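Local structure of DNA mismatch repair protein MutS (1EWQ) at residues 278-286 against 323-334. The protein recognises and binds mismatched DNA as part of mismatch repair, and has a weak ATPase activity. Sequence-based numbering, arbitrary orientation.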
loop_
_atom_site.group_PDB
_atom_site.type_symbol
_atom_site.label_atom_id
_atom_site.label_comp_id
_atom_site.label_asym_id
_atom_site.label_seq_id
_atom_site.Cartn_x
_atom_site.Cartn_y
_atom_site.Cartn_z
ATOM N N GLU C 278 2.922 -22.464 15.861
ATOM C CA GLU C 278 1.783 -22.449 16.773
ATOM C C GLU C 278 2.359 -22.101 18.141
ATOM O O GLU C 278 1.816 -22.470 19.192
ATOM C CB GLU C 278 1.107 -23.816 16.825
ATOM C CG GLU C 278 0.692 -24.335 15.473
ATOM C CD GLU C 278 -0.409 -25.374 15.568
ATOM O OE1 GLU C 278 -0.604 -25.937 16.674
ATOM O OE2 GLU C 278 -1.078 -25.632 14.538
ATOM N N THR C 279 3.483 -21.394 18.101
ATOM C CA THR C 279 4.183 -20.971 19.298
ATOM C C THR C 279 3.309 -20.052 20.158
ATOM O O THR C 279 2.497 -19.301 19.647
ATOM C CB THR C 279 5.496 -20.253 18.909
ATOM O OG1 THR C 279 6.283 -20.032 20.079
ATOM C CG2 THR C 279 5.212 -18.924 18.259
ATOM N N ARG C 280 3.479 -20.125 21.471
ATOM C CA ARG C 280 2.684 -19.305 22.380
ATOM C C ARG C 280 3.356 -18.005 22.834
ATOM O O ARG C 280 2.672 -17.042 23.167
ATOM C CB ARG C 280 2.272 -20.144 23.591
ATOM C CG ARG C 280 1.161 -21.147 23.266
ATOM C CD ARG C 280 -0.092 -20.388 22.850
ATOM N NE ARG C 280 -1.112 -21.206 22.199
ATOM C CZ ARG C 280 -2.070 -21.873 22.836
ATOM N NH1 ARG C 280 -2.150 -21.832 24.165
ATOM N NH2 ARG C 280 -2.960 -22.567 22.140
ATOM N N THR C 281 4.684 -17.964 22.819
ATOM C CA THR C 281 5.409 -16.769 23.241
ATOM C C THR C 281 6.280 -16.169 22.128
ATOM O O THR C 281 6.618 -16.843 21.157
ATOM C CB THR C 281 6.322 -17.085 24.413
ATOM O OG1 THR C 281 7.340 -17.988 23.974
ATOM C CG2 THR C 281 5.538 -17.732 25.541
ATOM N N ALA C 282 6.658 -14.902 22.281
ATOM C CA ALA C 282 7.487 -14.256 21.273
ATOM C C ALA C 282 8.875 -14.908 21.238
ATOM O O ALA C 282 9.389 -15.197 20.164
ATOM C CB ALA C 282 7.595 -12.751 21.547
ATOM N N PRO C 283 9.495 -15.144 22.412
ATOM C CA PRO C 283 10.824 -15.773 22.445
ATOM C C PRO C 283 10.794 -17.120 21.707
ATOM O O PRO C 283 11.765 -17.518 21.062
ATOM C CB PRO C 283 11.094 -15.941 23.937
ATOM C CG PRO C 283 10.366 -14.761 24.552
ATOM C CD PRO C 283 9.065 -14.734 23.767
ATOM N N GLY C 284 9.659 -17.805 21.814
ATOM C CA GLY C 284 9.476 -19.084 21.155
ATOM C C GLY C 284 9.351 -18.906 19.655
ATOM O O GLY C 284 9.980 -19.628 18.895
ATOM N N ARG C 285 8.542 -17.954 19.213
ATOM C CA ARG C 285 8.413 -17.719 17.773
ATOM C C ARG C 285 9.781 -17.357 17.201
ATOM O O ARG C 285 10.139 -17.797 16.110
ATOM C CB ARG C 285 7.429 -16.582 17.474
ATOM C CG ARG C 285 7.320 -16.273 15.989
ATOM C CD ARG C 285 6.243 -15.238 15.678
ATOM N NE ARG C 285 4.914 -15.721 16.039
ATOM C CZ ARG C 285 3.800 -14.998 15.968
ATOM N NH1 ARG C 285 3.830 -13.741 15.537
ATOM N NH2 ARG C 285 2.653 -15.530 16.359
ATOM N N ARG C 286 10.537 -16.545 17.941
ATOM C CA ARG C 286 11.868 -16.136 17.499
ATOM C C ARG C 286 12.834 -17.325 17.443
ATOM O O ARG C 286 13.606 -17.459 16.491
ATOM C CB ARG C 286 12.434 -15.038 18.411
ATOM C CG ARG C 286 11.763 -13.644 18.236
ATOM C CD ARG C 286 12.618 -12.521 18.864
ATOM N NE ARG C 286 12.776 -12.684 20.308
ATOM C CZ ARG C 286 11.922 -12.201 21.205
ATOM N NH1 ARG C 286 10.856 -11.514 20.806
ATOM N NH2 ARG C 286 12.107 -12.439 22.495
ATOM N N ARG C 323 1.045 -25.304 27.157
ATOM C CA ARG C 323 0.606 -24.318 26.174
ATOM C C ARG C 323 -0.437 -23.353 26.764
ATOM O O ARG C 323 -0.450 -22.163 26.444
ATOM C CB ARG C 323 0.054 -25.033 24.922
ATOM C CG ARG C 323 1.140 -25.716 24.068
ATOM C CD ARG C 323 0.579 -26.593 22.940
ATOM N NE ARG C 323 -0.289 -25.853 22.025
ATOM C CZ ARG C 323 0.119 -24.878 21.217
ATOM N NH1 ARG C 323 1.399 -24.518 21.198
ATOM N NH2 ARG C 323 -0.754 -24.246 20.439
ATOM N N ARG C 324 -1.301 -23.871 27.632
ATOM C CA ARG C 324 -2.323 -23.054 28.281
ATOM C C ARG C 324 -1.611 -22.005 29.131
ATOM O O ARG C 324 -1.925 -20.815 29.068
ATOM C CB ARG C 324 -3.195 -23.924 29.204
ATOM C CG ARG C 324 -4.694 -23.800 28.990
ATOM C CD ARG C 324 -5.473 -24.336 30.200
ATOM N NE ARG C 324 -5.079 -25.698 30.546
ATOM C CZ ARG C 324 -5.283 -26.763 29.771
ATOM N NH1 ARG C 324 -5.891 -26.635 28.597
ATOM N NH2 ARG C 324 -4.851 -27.957 30.161
ATOM N N LEU C 325 -0.645 -22.459 29.927
ATOM C CA LEU C 325 0.100 -21.562 30.807
ATOM C C LEU C 325 0.959 -20.558 30.041
ATOM O O LEU C 325 0.978 -19.374 30.389
ATOM C CB LEU C 325 0.960 -22.372 31.793
ATOM C CG LEU C 325 0.132 -23.113 32.861
ATOM C CD1 LEU C 325 0.982 -24.144 33.582
ATOM C CD2 LEU C 325 -0.459 -22.098 33.850
ATOM N N LEU C 326 1.650 -21.025 29.001
ATOM C CA LEU C 326 2.503 -20.151 28.194
ATOM C C LEU C 326 1.715 -19.019 27.545
ATOM O O LEU C 326 2.223 -17.917 27.375
ATOM C CB LEU C 326 3.208 -20.952 27.103
ATOM C CG LEU C 326 4.276 -21.934 27.568
ATOM C CD1 LEU C 326 4.850 -22.664 26.352
ATOM C CD2 LEU C 326 5.367 -21.179 28.335
ATOM N N TYR C 327 0.470 -19.301 27.184
ATOM C CA TYR C 327 -0.394 -18.315 26.554
ATOM C C TYR C 327 -0.375 -16.980 27.293
ATOM O O TYR C 327 -0.479 -15.924 26.680
ATOM C CB TYR C 327 -1.829 -18.846 26.504
ATOM C CG TYR C 327 -2.812 -17.942 25.792
ATOM C CD1 TYR C 327 -2.972 -17.998 24.404
ATOM C CD2 TYR C 327 -3.576 -17.027 26.503
ATOM C CE1 TYR C 327 -3.871 -17.161 23.748
ATOM C CE2 TYR C 327 -4.474 -16.185 25.858
ATOM C CZ TYR C 327 -4.618 -16.258 24.481
ATOM O OH TYR C 327 -5.523 -15.428 23.861
ATOM N N ARG C 328 -0.243 -17.027 28.613
ATOM C CA ARG C 328 -0.234 -15.798 29.396
ATOM C C ARG C 328 1.170 -15.293 29.710
ATOM O O ARG C 328 1.320 -14.340 30.468
ATOM C CB ARG C 328 -0.999 -15.994 30.714
ATOM C CG ARG C 328 -2.514 -16.185 30.568
ATOM C CD ARG C 328 -3.165 -16.496 31.915
ATOM N NE ARG C 328 -3.159 -15.364 32.849
ATOM C CZ ARG C 328 -4.101 -14.422 32.902
ATOM N NH1 ARG C 328 -5.144 -14.467 32.074
ATOM N NH2 ARG C 328 -4.006 -13.426 33.781
ATOM N N LEU C 329 2.194 -15.908 29.123
ATOM C CA LEU C 329 3.568 -15.490 29.409
ATOM C C LEU C 329 4.062 -14.306 28.569
ATOM O O LEU C 329 4.107 -14.370 27.341
ATOM C CB LEU C 329 4.527 -16.668 29.222
ATOM C CG LEU C 329 5.872 -16.524 29.927
ATOM C CD1 LEU C 329 5.656 -16.678 31.419
ATOM C CD2 LEU C 329 6.859 -17.566 29.421
ATOM N N ALA C 330 4.433 -13.220 29.233
ATOM C CA ALA C 330 4.945 -12.061 28.512
ATOM C C ALA C 330 6.346 -12.401 27.972
ATOM O O ALA C 330 6.888 -13.468 28.267
ATOM C CB ALA C 330 5.008 -10.853 29.444
ATOM N N ASP C 331 6.909 -11.498 27.172
ATOM C CA ASP C 331 8.245 -11.654 26.579
ATOM C C ASP C 331 9.284 -11.246 27.642
ATOM O O ASP C 331 9.656 -10.071 27.739
ATOM C CB ASP C 331 8.358 -10.726 25.356
ATOM C CG ASP C 331 9.674 -10.887 24.596
ATOM O OD1 ASP C 331 10.684 -11.307 25.205
ATOM O OD2 ASP C 331 9.693 -10.571 23.386
ATOM N N LEU C 332 9.750 -12.208 28.433
ATOM C CA LEU C 332 10.706 -11.921 29.495
ATOM C C LEU C 332 12.108 -11.526 29.039
ATOM O O LEU C 332 12.870 -10.917 29.802
ATOM C CB LEU C 332 10.780 -13.107 30.456
ATOM C CG LEU C 332 9.676 -13.155 31.525
ATOM C CD1 LEU C 332 8.316 -12.933 30.887
ATOM C CD2 LEU C 332 9.738 -14.486 32.260
ATOM N N GLU C 333 12.447 -11.874 27.804
ATOM C CA GLU C 333 13.743 -11.529 27.255
ATOM C C GLU C 333 13.777 -10.027 26.933
ATOM O O GLU C 333 14.728 -9.327 27.302
ATOM C CB GLU C 333 14.024 -12.372 26.008
ATOM C CG GLU C 333 15.246 -11.936 25.220
ATOM C CD GLU C 333 15.635 -12.938 24.142
ATOM O OE1 GLU C 333 14.729 -13.501 23.484
ATOM O OE2 GLU C 333 16.846 -13.150 23.945
ATOM N N ARG C 334 12.744 -9.528 26.258
ATOM C CA ARG C 334 12.689 -8.100 25.937
ATOM C C ARG C 334 12.404 -7.269 27.192
ATOM O O ARG C 334 12.785 -6.105 27.285
ATOM C CB ARG C 334 11.623 -7.830 24.870
ATOM C CG ARG C 334 12.151 -8.043 23.473
ATOM C CD ARG C 334 11.106 -7.811 22.402
ATOM N NE ARG C 334 11.686 -7.999 21.074
ATOM C CZ ARG C 334 10.982 -8.165 19.962
ATOM N NH1 ARG C 334 9.659 -8.176 20.007
ATOM N NH2 ARG C 334 11.603 -8.304 18.804
HETATM O O HOH W 1 5.734 -13.594 24.869
HETATM O O HOH W 2 15.099 -14.062 20.863
#
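Glu-278 meets Arg-323 through its backbone: NH1 of Arg-323 donates to O of Glu-278 at 2.9 Å, in the guanidinium plane and nearly straight at 164°. NE of the same arginine pairs with Glu-535, while the Glu-278 carboxylate turns to Arg-539, both on helix 514-540. Arg-280 bends at chi2 (-63°) and runs at about a right angle to Arg-323, CG and CD passing its carbonyl, so that NH1 gives a weak bond to Arg-323 O (2.9 Å). Two arginines thus lie close, a proximity that Glu-535 and Glu-278 OE1, 4.1 Å from Arg-323 NH2, would be expected to ease. CB of Arg-280 packs on CB of Leu-326, and its guanidinium stands almost perpendicular to the Tyr-327 ring. Thr-281 divides its labour: CG2 rests on CB of Leu-329 at 4.0 Å, while OG1 accepts from Gly-284 N as an N-cap and also bonds to Asp-528. Next, a water links Ala-282 N to Leu-329 O, and CG of Pro-283 lies 3.5 Å from OD1 of the Asp-331 carboxylate. Arg-286 closes the series. Its NH1 and NH2 both grip Asp-331 OD2 on the syn side, NH1 at 3.0 Å, and NH2 also reaches Glu-333 OE1 at 3.0 Å; NH1 sits over the centre of the Arg-334 guanidinium, which bonds to Ser-151. Asp-331 OD1 accepts from Arg-334 N (173°), illustrating how one side chain can cap its own helix and bind a neighbouring one: an N-cap within a salt-bridge network, joining the starts of helices 282-293 and 332-340 in helical MutS domain III.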